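Local coordinates for protein VP1 (PDB 4PCH) that probably serves as the major capsid protein of human polyomavirus 7, a jelly-roll subunit that assembles into pentamers and is linked to attachment to host cells, at residues 44-49 with 251-256; 82-87 with 267-272; 111-116 with 231-236; 125-130 with 224-229. All coordinates share one frame; numbering follows the deposited sequence.

Contact 1 (44-49 with 251-256); sequences GLPYTM and QRTVQA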
loop_
_atom_site.group_PDB
_atom_site.type_symbol
_atom_site.label_atom_id
_atom_site.label_comp_id
_atom_site.label_asym_id
_atom_site.label_seq_id
_atom_site.Cartn_x
_atom_site.Cartn_y
_atom_site.Cartn_z
ATOM N N GLY B 44 -26.720 8.255 7.014
ATOM C CA GLY B 44 -27.312 9.352 7.763
ATOM C C GLY B 44 -28.314 10.112 6.941
ATOM O O GLY B 44 -28.607 9.768 5.781
ATOM N N LEU B 45 -28.883 11.144 7.555
ATOM C CA LEU B 45 -29.627 12.156 6.805
ATOM C C LEU B 45 -28.587 12.884 5.966
ATOM O O LEU B 45 -27.391 12.737 6.209
ATOM C CB LEU B 45 -30.268 13.161 7.751
ATOM C CG LEU B 45 -31.271 12.575 8.738
ATOM C CD1 LEU B 45 -31.707 13.643 9.731
ATOM C CD2 LEU B 45 -32.462 12.006 8.017
ATOM N N PRO B 46 -29.025 13.657 4.955
ATOM C CA PRO B 46 -28.060 14.408 4.144
ATOM C C PRO B 46 -27.176 15.243 5.028
ATOM O O PRO B 46 -27.667 15.882 5.984
ATOM C CB PRO B 46 -28.962 15.294 3.258
ATOM C CG PRO B 46 -30.211 14.488 3.121
ATOM C CD PRO B 46 -30.395 13.839 4.473
ATOM N N TYR B 47 -25.879 15.190 4.773
ATOM C CA TYR B 47 -24.889 15.781 5.676
ATOM C C TYR B 47 -24.908 17.316 5.612
ATOM O O TYR B 47 -24.625 17.987 6.626
ATOM C CB TYR B 47 -23.499 15.219 5.370
ATOM C CG TYR B 47 -22.459 15.703 6.323
ATOM C CD1 TYR B 47 -22.224 15.058 7.540
ATOM C CD2 TYR B 47 -21.730 16.847 6.055
ATOM C CE1 TYR B 47 -21.284 15.522 8.432
ATOM C CE2 TYR B 47 -20.795 17.321 6.951
ATOM C CZ TYR B 47 -20.563 16.651 8.141
ATOM O OH TYR B 47 -19.645 17.210 9.020
ATOM N N THR B 48 -25.310 17.831 4.444
ATOM C CA THR B 48 -25.309 19.246 4.053
ATOM C C THR B 48 -23.885 19.728 3.732
ATOM O O THR B 48 -22.892 19.139 4.178
ATOM C CB THR B 48 -25.903 20.227 5.098
ATOM O OG1 THR B 48 -24.924 20.484 6.121
ATOM C CG2 THR B 48 -27.216 19.695 5.729
ATOM N N MET B 49 -23.808 20.807 2.964
ATOM C CA MET B 49 -22.554 21.521 2.719
ATOM C C MET B 49 -22.373 22.698 3.690
ATOM O O MET B 49 -21.608 23.621 3.418
ATOM C CB MET B 49 -22.512 22.010 1.267
ATOM C CG MET B 49 -22.634 20.904 0.218
ATOM S SD MET B 49 -21.308 19.694 0.235
ATOM C CE MET B 49 -22.079 18.256 0.965
ATOM N N GLN B 251 -27.853 16.223 -1.357
ATOM C CA GLN B 251 -28.216 14.813 -1.102
ATOM C C GLN B 251 -27.054 13.929 -0.618
ATOM O O GLN B 251 -27.286 12.798 -0.177
ATOM C CB GLN B 251 -28.858 14.193 -2.336
ATOM C CG GLN B 251 -30.179 14.841 -2.733
ATOM C CD GLN B 251 -30.736 14.278 -4.022
ATOM O OE1 GLN B 251 -30.073 13.520 -4.713
ATOM N NE2 GLN B 251 -31.972 14.664 -4.362
ATOM N N ARG B 252 -25.827 14.452 -0.625
ATOM C CA ARG B 252 -24.685 13.638 -0.211
ATOM C C ARG B 252 -24.865 13.248 1.254
ATOM O O ARG B 252 -25.236 14.089 2.106
ATOM C CB ARG B 252 -23.362 14.375 -0.401
ATOM C CG ARG B 252 -23.017 14.765 -1.821
ATOM C CD ARG B 252 -22.651 13.567 -2.672
ATOM N NE ARG B 252 -21.329 13.040 -2.306
ATOM C CZ ARG B 252 -20.841 11.905 -2.783
ATOM N NH1 ARG B 252 -21.549 11.199 -3.658
ATOM N NH2 ARG B 252 -19.653 11.465 -2.373
ATOM N N THR B 253 -24.616 11.970 1.520
ATOM C CA THR B 253 -24.917 11.337 2.784
ATOM C C THR B 253 -23.714 10.532 3.265
ATOM O O THR B 253 -23.007 9.938 2.463
ATOM C CB THR B 253 -26.127 10.436 2.523
ATOM O OG1 THR B 253 -27.290 11.279 2.289
ATOM C CG2 THR B 253 -26.385 9.546 3.630
ATOM N N VAL B 254 -23.494 10.466 4.564
ATOM C CA VAL B 254 -22.444 9.583 5.089
ATOM C C VAL B 254 -22.832 8.115 4.980
ATOM O O VAL B 254 -23.945 7.713 5.362
ATOM C CB VAL B 254 -22.105 9.944 6.549
ATOM C CG1 VAL B 254 -21.136 8.941 7.128
ATOM C CG2 VAL B 254 -21.573 11.356 6.608
ATOM N N GLN B 255 -21.900 7.309 4.474
ATOM C CA GLN B 255 -22.023 5.856 4.446
ATOM C C GLN B 255 -21.213 5.262 5.547
ATOM O O GLN B 255 -19.982 5.412 5.584
ATOM C CB GLN B 255 -21.521 5.277 3.107
ATOM C CG GLN B 255 -21.528 3.749 3.031
ATOM C CD GLN B 255 -22.922 3.202 2.908
ATOM O OE1 GLN B 255 -23.608 3.378 1.861
ATOM N NE2 GLN B 255 -23.385 2.555 3.962
ATOM N N ALA B 256 -21.893 4.566 6.460
ATOM C CA ALA B 256 -21.205 3.831 7.505
ATOM C C ALA B 256 -21.168 2.345 7.193
ATOM O O ALA B 256 -21.849 1.857 6.297
ATOM C CB ALA B 256 -21.895 4.069 8.855
HETATM O O HOH W 1 -29.710 10.454 3.263
HETATM O O HOH W 2 -24.966 11.823 6.757
HETATM O O HOH W 3 -25.782 16.786 1.802
#

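Contact 2 (82-87 with 267-272); sequences VWEAYR and RQRRIK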
loop_
_atom_site.group_PDB
_atom_site.type_symbol
_atom_site.label_atom_id
_atom_site.label_comp_id
_atom_site.label_asym_id
_atom_site.label_seq_id
_atom_site.Cartn_x
_atom_site.Cartn_y
_atom_site.Cartn_z
ATOM N N VAL B 82 -10.817 -11.734 38.482
ATOM C CA VAL B 82 -11.609 -11.001 37.475
ATOM C C VAL B 82 -11.409 -11.634 36.101
ATOM O O VAL B 82 -10.424 -12.351 35.875
ATOM C CB VAL B 82 -11.188 -9.508 37.387
ATOM C CG1 VAL B 82 -11.385 -8.800 38.712
ATOM C CG2 VAL B 82 -9.722 -9.372 36.972
ATOM N N TRP B 83 -12.336 -11.359 35.192
ATOM C CA TRP B 83 -12.176 -11.712 33.791
ATOM C C TRP B 83 -11.141 -10.802 33.145
ATOM O O TRP B 83 -11.168 -9.578 33.331
ATOM C CB TRP B 83 -13.478 -11.574 33.043
ATOM C CG TRP B 83 -14.505 -12.587 33.422
ATOM C CD1 TRP B 83 -15.700 -12.348 34.051
ATOM C CD2 TRP B 83 -14.477 -13.989 33.129
ATOM N NE1 TRP B 83 -16.388 -13.519 34.198
ATOM C CE2 TRP B 83 -15.663 -14.541 33.642
ATOM C CE3 TRP B 83 -13.548 -14.837 32.509
ATOM C CZ2 TRP B 83 -15.952 -15.907 33.559
ATOM C CZ3 TRP B 83 -13.842 -16.187 32.404
ATOM C CH2 TRP B 83 -15.032 -16.710 32.925
ATOM N N GLU B 84 -10.225 -11.424 32.413
ATOM C CA GLU B 84 -9.191 -10.738 31.638
ATOM C C GLU B 84 -9.389 -11.035 30.146
ATOM O O GLU B 84 -9.354 -12.206 29.731
ATOM C CB GLU B 84 -7.813 -11.235 32.094
ATOM C CG GLU B 84 -6.627 -10.692 31.317
ATOM C CD GLU B 84 -5.340 -11.489 31.538
ATOM O OE1 GLU B 84 -5.395 -12.537 32.234
ATOM O OE2 GLU B 84 -4.289 -11.087 30.988
ATOM N N ALA B 85 -9.595 -9.984 29.354
ATOM C CA ALA B 85 -9.786 -10.141 27.925
ATOM C C ALA B 85 -8.408 -10.046 27.282
ATOM O O ALA B 85 -7.752 -9.011 27.368
ATOM C CB ALA B 85 -10.724 -9.081 27.372
ATOM N N TYR B 86 -7.952 -11.148 26.693
ATOM C CA TYR B 86 -6.569 -11.261 26.208
ATOM C C TYR B 86 -6.443 -11.260 24.682
ATOM O O TYR B 86 -5.345 -11.129 24.160
ATOM C CB TYR B 86 -5.881 -12.499 26.804
ATOM C CG TYR B 86 -6.553 -13.811 26.461
ATOM C CD1 TYR B 86 -7.552 -14.334 27.264
ATOM C CD2 TYR B 86 -6.185 -14.525 25.329
ATOM C CE1 TYR B 86 -8.177 -15.537 26.948
ATOM C CE2 TYR B 86 -6.788 -15.722 25.009
ATOM C CZ TYR B 86 -7.781 -16.226 25.808
ATOM O OH TYR B 86 -8.352 -17.412 25.438
ATOM N N ARG B 87 -7.564 -11.351 23.973
ATOM C CA ARG B 87 -7.534 -11.443 22.516
ATOM C C ARG B 87 -8.905 -11.093 22.004
ATOM O O ARG B 87 -9.907 -11.373 22.664
ATOM C CB ARG B 87 -7.146 -12.888 22.116
ATOM C CG ARG B 87 -7.233 -13.278 20.657
ATOM C CD ARG B 87 -6.395 -14.537 20.364
ATOM N NE ARG B 87 -6.984 -15.792 20.852
ATOM C CZ ARG B 87 -7.959 -16.469 20.236
ATOM N NH1 ARG B 87 -8.506 -16.013 19.116
ATOM N NH2 ARG B 87 -8.414 -17.603 20.751
ATOM N N ARG B 267 -10.176 -14.950 30.070
ATOM C CA ARG B 267 -9.730 -15.953 31.037
ATOM C C ARG B 267 -9.788 -15.278 32.412
ATOM O O ARG B 267 -10.118 -14.103 32.513
ATOM C CB ARG B 267 -8.300 -16.451 30.736
ATOM C CG ARG B 267 -7.238 -15.365 30.843
ATOM C CD ARG B 267 -5.939 -15.732 30.147
ATOM N NE ARG B 267 -5.020 -14.596 30.162
ATOM C CZ ARG B 267 -4.002 -14.428 29.320
ATOM N NH1 ARG B 267 -3.705 -15.368 28.413
ATOM N NH2 ARG B 267 -3.260 -13.329 29.405
ATOM N N GLN B 268 -9.512 -16.019 33.466
ATOM C CA GLN B 268 -9.530 -15.450 34.801
ATOM C C GLN B 268 -8.136 -15.106 35.283
ATOM O O GLN B 268 -7.184 -15.864 35.067
ATOM C CB GLN B 268 -10.232 -16.397 35.752
ATOM C CG GLN B 268 -11.702 -16.556 35.415
ATOM C CD GLN B 268 -12.459 -17.467 36.371
ATOM O OE1 GLN B 268 -11.934 -17.950 37.382
ATOM N NE2 GLN B 268 -13.732 -17.688 36.061
ATOM N N ARG B 269 -8.046 -14.005 36.010
ATOM C CA ARG B 269 -6.778 -13.475 36.522
ATOM C C ARG B 269 -6.998 -13.040 37.958
ATOM O O ARG B 269 -7.988 -12.355 38.250
ATOM C CB ARG B 269 -6.352 -12.292 35.652
ATOM C CG ARG B 269 -5.087 -11.547 36.073
ATOM C CD ARG B 269 -3.816 -12.318 35.789
ATOM N NE ARG B 269 -3.428 -12.162 34.389
ATOM C CZ ARG B 269 -2.182 -12.181 33.925
ATOM N NH1 ARG B 269 -1.981 -12.032 32.627
ATOM N NH2 ARG B 269 -1.146 -12.343 34.736
ATOM N N ARG B 270 -6.100 -13.422 38.858
ATOM C CA ARG B 270 -6.133 -12.889 40.229
ATOM C C ARG B 270 -5.349 -11.562 40.286
ATOM O O ARG B 270 -4.301 -11.390 39.646
ATOM C CB ARG B 270 -5.664 -13.917 41.288
ATOM C CG ARG B 270 -6.403 -13.703 42.635
ATOM C CD ARG B 270 -6.096 -14.677 43.770
ATOM N NE ARG B 270 -7.048 -15.791 43.904
ATOM C CZ ARG B 270 -8.266 -15.749 44.477
ATOM N NH1 ARG B 270 -8.981 -16.873 44.519
ATOM N NH2 ARG B 270 -8.803 -14.627 44.993
ATOM N N ILE B 271 -5.926 -10.577 40.966
ATOM C CA ILE B 271 -5.285 -9.276 41.163
ATOM C C ILE B 271 -5.277 -8.961 42.666
ATOM O O ILE B 271 -6.104 -9.470 43.441
ATOM C CB ILE B 271 -5.956 -8.170 40.317
ATOM C CG1 ILE B 271 -7.401 -7.951 40.762
ATOM C CG2 ILE B 271 -5.922 -8.518 38.825
ATOM C CD1 ILE B 271 -8.173 -6.907 39.982
ATOM N N LYS B 272 -4.310 -8.147 43.087
ATOM C CA LYS B 272 -4.058 -7.857 44.502
ATOM C C LYS B 272 -3.845 -6.368 44.725
ATOM O O LYS B 272 -3.434 -5.661 43.796
ATOM C CB LYS B 272 -2.796 -8.612 44.974
ATOM C CG LYS B 272 -2.457 -8.466 46.451
ATOM C CD LYS B 272 -1.174 -9.209 46.802
ATOM C CE LYS B 272 -0.777 -8.991 48.255
ATOM N NZ LYS B 272 0.699 -8.905 48.420
#

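Contact 3 (111-116 with 231-236); sequences AGIEGT and DMVGMT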
loop_
_atom_site.group_PDB
_atom_site.type_symbol
_atom_site.label_atom_id
_atom_site.label_comp_id
_atom_site.label_asym_id
_atom_site.label_seq_id
_atom_site.Cartn_x
_atom_site.Cartn_y
_atom_site.Cartn_z
ATOM N N ALA B 111 -21.202 6.136 -9.390
ATOM C CA ALA B 111 -20.393 6.972 -8.509
ATOM C C ALA B 111 -19.639 6.190 -7.443
ATOM O O ALA B 111 -18.481 6.497 -7.112
ATOM C CB ALA B 111 -21.314 8.005 -7.845
ATOM N N GLY B 112 -20.294 5.168 -6.889
ATOM C CA GLY B 112 -19.762 4.434 -5.753
ATOM C C GLY B 112 -19.555 5.275 -4.508
ATOM O O GLY B 112 -19.906 6.469 -4.465
ATOM N N ILE B 113 -18.989 4.650 -3.487
ATOM C CA ILE B 113 -18.651 5.349 -2.247
ATOM C C ILE B 113 -17.294 5.995 -2.386
ATOM O O ILE B 113 -16.357 5.368 -2.885
ATOM C CB ILE B 113 -18.601 4.384 -1.051
ATOM C CG1 ILE B 113 -19.933 3.640 -0.903
ATOM C CG2 ILE B 113 -18.203 5.122 0.215
ATOM C CD1 ILE B 113 -21.118 4.533 -0.592
ATOM N N GLU B 114 -17.148 7.231 -1.927
ATOM C CA GLU B 114 -15.831 7.850 -1.848
ATOM C C GLU B 114 -15.825 8.959 -0.820
ATOM O O GLU B 114 -16.865 9.449 -0.431
ATOM C CB GLU B 114 -15.344 8.415 -3.204
ATOM C CG GLU B 114 -16.281 9.446 -3.841
ATOM C CD GLU B 114 -17.565 8.836 -4.419
ATOM O OE1 GLU B 114 -17.454 7.864 -5.186
ATOM O OE2 GLU B 114 -18.687 9.329 -4.125
ATOM N N GLY B 115 -14.628 9.355 -0.430
ATOM C CA GLY B 115 -14.452 10.491 0.469
ATOM C C GLY B 115 -13.759 10.137 1.762
ATOM O O GLY B 115 -13.007 9.175 1.842
ATOM N N THR B 116 -13.970 10.983 2.750
ATOM C CA THR B 116 -13.238 10.912 4.022
ATOM C C THR B 116 -13.739 9.714 4.828
ATOM O O THR B 116 -14.929 9.395 4.818
ATOM C CB THR B 116 -13.375 12.285 4.741
ATOM O OG1 THR B 116 -12.523 13.223 4.079
ATOM C CG2 THR B 116 -12.992 12.234 6.200
ATOM N N ASP B 231 -17.138 3.410 12.013
ATOM C CA ASP B 231 -16.722 3.010 10.677
ATOM C C ASP B 231 -17.456 3.849 9.644
ATOM O O ASP B 231 -18.597 3.569 9.286
ATOM C CB ASP B 231 -16.958 1.511 10.474
ATOM C CG ASP B 231 -16.029 0.672 11.325
ATOM O OD1 ASP B 231 -14.818 0.511 10.960
ATOM O OD2 ASP B 231 -16.464 0.237 12.419
ATOM N N MET B 232 -16.794 4.916 9.221
ATOM C CA MET B 232 -17.285 5.786 8.155
ATOM C C MET B 232 -16.522 5.414 6.902
ATOM O O MET B 232 -15.314 5.601 6.841
ATOM C CB MET B 232 -17.034 7.247 8.492
ATOM C CG MET B 232 -17.478 8.162 7.343
ATOM S SD MET B 232 -17.490 9.909 7.747
ATOM C CE MET B 232 -15.784 10.164 8.158
ATOM N N VAL B 233 -17.229 4.793 5.969
ATOM C CA VAL B 233 -16.635 4.282 4.744
ATOM C C VAL B 233 -16.502 5.375 3.691
ATOM O O VAL B 233 -15.678 5.262 2.801
ATOM C CB VAL B 233 -17.439 3.078 4.183
ATOM C CG1 VAL B 233 -16.695 2.417 3.043
ATOM C CG2 VAL B 233 -17.724 2.043 5.242
ATOM N N GLY B 234 -17.289 6.448 3.809
ATOM C CA GLY B 234 -17.174 7.617 2.925
ATOM C C GLY B 234 -18.521 8.282 2.776
ATOM O O GLY B 234 -19.337 8.214 3.710
ATOM N N MET B 235 -18.761 8.911 1.632
ATOM C CA MET B 235 -20.075 9.494 1.336
ATOM C C MET B 235 -20.713 8.854 0.088
ATOM O O MET B 235 -20.040 8.187 -0.727
ATOM C CB MET B 235 -19.975 11.012 1.207
ATOM C CG MET B 235 -19.675 11.710 2.543
ATOM S SD MET B 235 -19.731 13.510 2.300
ATOM C CE MET B 235 -21.364 13.789 3.016
ATOM N N THR B 236 -22.006 9.105 -0.064
ATOM C CA THR B 236 -22.820 8.498 -1.104
ATOM C C THR B 236 -23.911 9.430 -1.575
ATOM O O THR B 236 -24.350 10.312 -0.836
ATOM C CB THR B 236 -23.455 7.159 -0.607
ATOM O OG1 THR B 236 -24.124 6.508 -1.705
ATOM C CG2 THR B 236 -24.421 7.361 0.534
#

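Contact 4 (125-130 with 224-229); sequences GGPLDV and SVYLTS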
loop_
_atom_site.group_PDB
_atom_site.type_symbol
_atom_site.label_atom_id
_atom_site.label_comp_id
_atom_site.label_asym_id
_atom_site.label_seq_id
_atom_site.Cartn_x
_atom_site.Cartn_y
_atom_site.Cartn_z
ATOM N N GLY B 125 -12.101 -2.138 29.896
ATOM C CA GLY B 125 -12.782 -2.483 31.119
ATOM C C GLY B 125 -13.705 -1.387 31.634
ATOM O O GLY B 125 -14.300 -1.530 32.694
ATOM N N GLY B 126 -13.792 -0.296 30.878
ATOM C CA GLY B 126 -14.731 0.792 31.142
ATOM C C GLY B 126 -14.812 1.606 29.872
ATOM O O GLY B 126 -14.196 1.245 28.862
ATOM N N PRO B 127 -15.567 2.705 29.892
ATOM C CA PRO B 127 -15.738 3.473 28.639
ATOM C C PRO B 127 -14.468 4.121 28.153
ATOM O O PRO B 127 -13.579 4.427 28.931
ATOM C CB PRO B 127 -16.775 4.558 29.003
ATOM C CG PRO B 127 -17.169 4.331 30.394
ATOM C CD PRO B 127 -16.438 3.164 30.984
ATOM N N LEU B 128 -14.421 4.342 26.843
ATOM C CA LEU B 128 -13.315 4.971 26.158
ATOM C C LEU B 128 -13.088 6.412 26.603
ATOM O O LEU B 128 -14.016 7.215 26.573
ATOM C CB LEU B 128 -13.612 4.949 24.660
ATOM C CG LEU B 128 -12.562 5.596 23.741
ATOM C CD1 LEU B 128 -11.308 4.754 23.665
ATOM C CD2 LEU B 128 -13.051 5.848 22.322
ATOM N N ASP B 129 -11.865 6.735 27.009
ATOM C CA ASP B 129 -11.487 8.128 27.307
ATOM C C ASP B 129 -11.228 8.857 25.983
ATOM O O ASP B 129 -10.447 8.351 25.122
ATOM C CB ASP B 129 -10.216 8.158 28.156
ATOM C CG ASP B 129 -10.382 7.480 29.499
ATOM O OD1 ASP B 129 -11.276 7.903 30.294
ATOM O OD2 ASP B 129 -9.590 6.541 29.780
ATOM N N VAL B 130 -11.846 10.042 25.836
ATOM C CA VAL B 130 -11.692 10.858 24.612
ATOM C C VAL B 130 -11.353 12.305 24.952
ATOM O O VAL B 130 -11.597 12.798 26.067
ATOM C CB VAL B 130 -12.983 10.861 23.723
ATOM C CG1 VAL B 130 -13.078 9.563 22.955
ATOM C CG2 VAL B 130 -14.228 11.102 24.556
ATOM N N SER B 224 -18.075 -6.385 33.171
ATOM C CA SER B 224 -18.495 -6.193 31.803
ATOM C C SER B 224 -17.293 -5.809 30.966
ATOM O O SER B 224 -16.311 -5.314 31.495
ATOM C CB SER B 224 -19.494 -5.032 31.674
ATOM O OG SER B 224 -20.669 -5.233 32.403
ATOM N N VAL B 225 -17.428 -5.997 29.657
ATOM C CA VAL B 225 -16.438 -5.517 28.688
ATOM C C VAL B 225 -17.100 -4.410 27.864
ATOM O O VAL B 225 -18.281 -4.496 27.518
ATOM C CB VAL B 225 -15.858 -6.656 27.839
ATOM C CG1 VAL B 225 -16.903 -7.366 27.017
ATOM C CG2 VAL B 225 -14.741 -6.148 26.930
ATOM N N TYR B 226 -16.321 -3.373 27.565
ATOM C CA TYR B 226 -16.810 -2.153 26.942
ATOM C C TYR B 226 -16.215 -2.126 25.546
ATOM O O TYR B 226 -14.986 -2.228 25.406
ATOM C CB TYR B 226 -16.347 -0.915 27.725
ATOM C CG TYR B 226 -17.017 -0.803 29.090
ATOM C CD1 TYR B 226 -16.724 -1.708 30.084
ATOM C CD2 TYR B 226 -17.951 0.187 29.358
ATOM C CE1 TYR B 226 -17.349 -1.642 31.319
ATOM C CE2 TYR B 226 -18.573 0.273 30.583
ATOM C CZ TYR B 226 -18.270 -0.658 31.565
ATOM O OH TYR B 226 -18.864 -0.619 32.795
ATOM N N LEU B 227 -17.097 -2.083 24.552
ATOM C CA LEU B 227 -16.724 -2.024 23.127
ATOM C C LEU B 227 -17.133 -0.699 22.558
ATOM O O LEU B 227 -18.219 -0.211 22.852
ATOM C CB LEU B 227 -17.427 -3.143 22.366
ATOM C CG LEU B 227 -17.095 -4.557 22.868
ATOM C CD1 LEU B 227 -17.934 -5.570 22.123
ATOM C CD2 LEU B 227 -15.601 -4.858 22.779
ATOM N N THR B 228 -16.278 -0.131 21.704
ATOM C CA THR B 228 -16.562 1.157 21.062
ATOM C C THR B 228 -16.116 1.032 19.607
ATOM O O THR B 228 -15.114 0.389 19.336
ATOM C CB THR B 228 -15.831 2.326 21.754
ATOM O OG1 THR B 228 -16.039 2.270 23.173
ATOM C CG2 THR B 228 -16.332 3.682 21.251
ATOM N N SER B 229 -16.898 1.592 18.679
ATOM C CA SER B 229 -16.478 1.544 17.281
ATOM C C SER B 229 -16.978 2.731 16.488
ATOM O O SER B 229 -17.881 3.432 16.913
ATOM C CB SER B 229 -16.909 0.228 16.625
ATOM O OG SER B 229 -18.297 0.135 16.446
HETATM O O HOH W 4 -15.096 -4.030 33.558
HETATM O O HOH W 5 -16.870 3.587 25.326
#

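Contact 1 (44-49 with 251-256)
Tyr47 and Val254 supply the apolar side-chain contact here. Their side chains pass at a slant, and Tyr47 CD1 lies 3.9 Å from Val254 CG2. The far end of the ring leads away from 251-256, and its hydroxyl bonds to Glu172 and to the backbone N of Ala99 of a second subunit. Thr253 turns its two branches to different tasks. Its CG2 is anti to the backbone N and comes 3.1 Å from Gly44 O, a tight approach. Its OG1 donates to Gln251 O within its own segment, from above that carbonyl plane, and accepts from a water that also donates to Gly44 O. Segment 44-49 turns a corner at Leu45, on strand 43-46, which pairs antiparallel with strand 253-271 of the jelly-roll. It stays bonded to Arg252 beyond the corner. Two direct backbone bonds span the corner. Gly44 N donates to Val254 O at 3.3 Å. Tyr47 N donates to Arg252 O at 3.0 Å in a nearly straight bond (167°). Between them the backbones are bridged by a second water, which donates to Leu45 O and accepts from Val254 N. A third water links Thr48 N to Arg252 O, which therefore takes two donors. Pro46 CA also sits 3.5 Å from Arg252 O, as a CA-H...O contact. At the loop end Met49 CE approaches Arg252 CB at 4.3 Å. The Arg252 guanidinium leads away, and its NE bonds Thr109 of the second subunit.

Contact 2 (82-87 with 267-272)
The guanidinium of Arg267 lies flat on the Tyr86 ring, with the planes 9° apart and the centres 4.5 Å apart. Tyr86 CB sits over the centre of one guanidinium face, while NH1 lies over the ring toward its rim. The edge of the same guanidinium meets the carboxylate of Glu84. Arg269 also presents its edge to Glu84. Each arginine grips the carboxylate side-on with NE and one terminal nitrogen. Glu84 OE1 accepts from Arg267 NE and Arg269 NE, both at 2.9 Å, from opposite faces of the carboxylate plane. OE2 likewise accepts from Arg267 NH2 at 2.9 Å and Arg269 NH1 at 3.0 Å. Glu84 CG is anti to its backbone N (chi1 176°), and the extended chain beyond carries the carboxylate between the two arginines. Four bonds from two cations, with a fifth to OE2 from Gly217 N on strand 208-219, would be expected to favour the charged carboxylate. On the other face of the sheet, Gln268 CG makes a CH-pi contact over one face of Trp83, offset toward the rim, 4.0 Å from the six-membered ring centroid. Gln268 NE2 lies over the ring too. Val82 CG1 meets Ile271 CD1 at 3.9 Å, their side chains crossing at about a right angle. The backbones form a strongly twisted antiparallel ladder: Val82 and Glu84 are in hydrogen-bonded pairs with Arg269 and Arg267, and Trp83 with Gln268 is the non-hydrogen-bonded pair between. Strand 79-93 here lies between strands 253-271 and 208-219 in the jelly-roll sheet. Strand 9-27 packs against Arg267 and Arg269 through Thr12.

Contact 3 (111-116 with 231-236)
Glu114 and Met235 form the one backbone bridge of this contact, an antiparallel hydrogen-bonded pair. Met235 N donates to Glu114 O at 2.9 Å, from above the carbonyl plane by 43°. Glu114 N returns a longer bond to Met235 O, 3.3 Å. Two CA-H...O contacts extend the pairing. Ile113 CA faces Met235 O, and Gly234 CA approaches Thr116 O at 3.4 Å with an angle of 164° at the hydrogen. Val233 and Gly234 form a classic beta bulge opposite Gln255, in the jelly-roll pairing of strands 224-236 and 253-271. Gly234 has backbone angles that suit glycine, and with no CB there Ile113 CG2 and Glu114 O lie close against it. Side-chain packing involves Ile113 and Thr116. Ile113 CD1 touches Thr236 CB at 3.5 Å, the two side chains slanting past one another. Ile113 CG2, anti to the backbone N, reaches Val233 CG1 at 4.2 Å. Farther along, Met232 CE makes a methyl-to-carbonyl contact with Thr116 O at 3.5 Å and lies 4.0 Å from Thr116 CG2. The Met232 chain is extended as far as SD and bends at the last torsion (chi3 60°). The polar ends have partners outside the two segments. Glu114 OE2 forms a salt bridge with Arg252, and Thr116 OG1 bonds Gly193 O. Pro96 of a second subunit packs on Thr116 and Met232.

Contact 4 (125-130 with 224-229)
Ser224 meets Gly125 through a water. The water donates to Ser224 O at 2.7 Å and to Gly125 O at 2.8 Å, joining two carbonyls that could not bond each other directly. The Ser224 hydroxyl is bonded to Asn67 on strand 62-67. Val225 points away from segment 125-130. Tyr226 then carries most of the contact. Its CG is anti to the carbonyl carbon (chi1 -69°), and one face of its ring is packed against the Gly126 backbone. Gly126 CA stands over the ring centre in a close CH-pi contact, 3.4 Å from the centroid and 13° off the ring normal. The neighbouring backbone meets the rim and base of the side chain. Gly125 O comes obliquely to Tyr226 CE1 at 3.3 Å, and Gly126 O meets Tyr226 CB at the same distance. Pro127 lies alongside Tyr226, pointing the same way, with its CD 3.6 Å from Tyr226 CE2. Residues 125-128 are the connection by which the chain leaves strand 117-124 of the jelly-roll and enters strand 129-132 of a small separate three-stranded sheet. No direct hydrogen bond joins the two segments, although their touching parts run only 25° apart in direction. Leu227 points away from the loop and packs on Cys123, Phe262 and Val264. Thr228 turns back to the loop. A second water lies 2.7 Å from its OG1 and accepts from Leu128 N at 3.0 Å. Thr228 CG2 meets Leu128 CD2 at 4.1 Å, the side chains crossing at about a right angle, and Leu128 also packs on Phe120 and Ala122 of strand 117-124.

How the contacts relate
Contacts 1 and 2 share strand 253-271, and contacts 3 and 4 share its sheet neighbour, strand 224-236. Contacts 1 and 2 are on opposite sides of the chain's centre, with their own centres about 42 Å apart. Contacts 1 and 3 touch, centres about 10 Å apart, where Gln255 N and Thr253 O meet Gly234 O and Thr236 N in probable hydrogen bonds. Contact 4 lies about 16 Å from contact 2, centre to centre. Along the chain contact 4 nests inside contact 3, and contact 3 inside contact 1, while contacts 1 and 2 cross. Strands 224-236 and 253-271 thus tie much earlier segments into one jelly-roll, with contacts 1 and 3 at the pentamer interface.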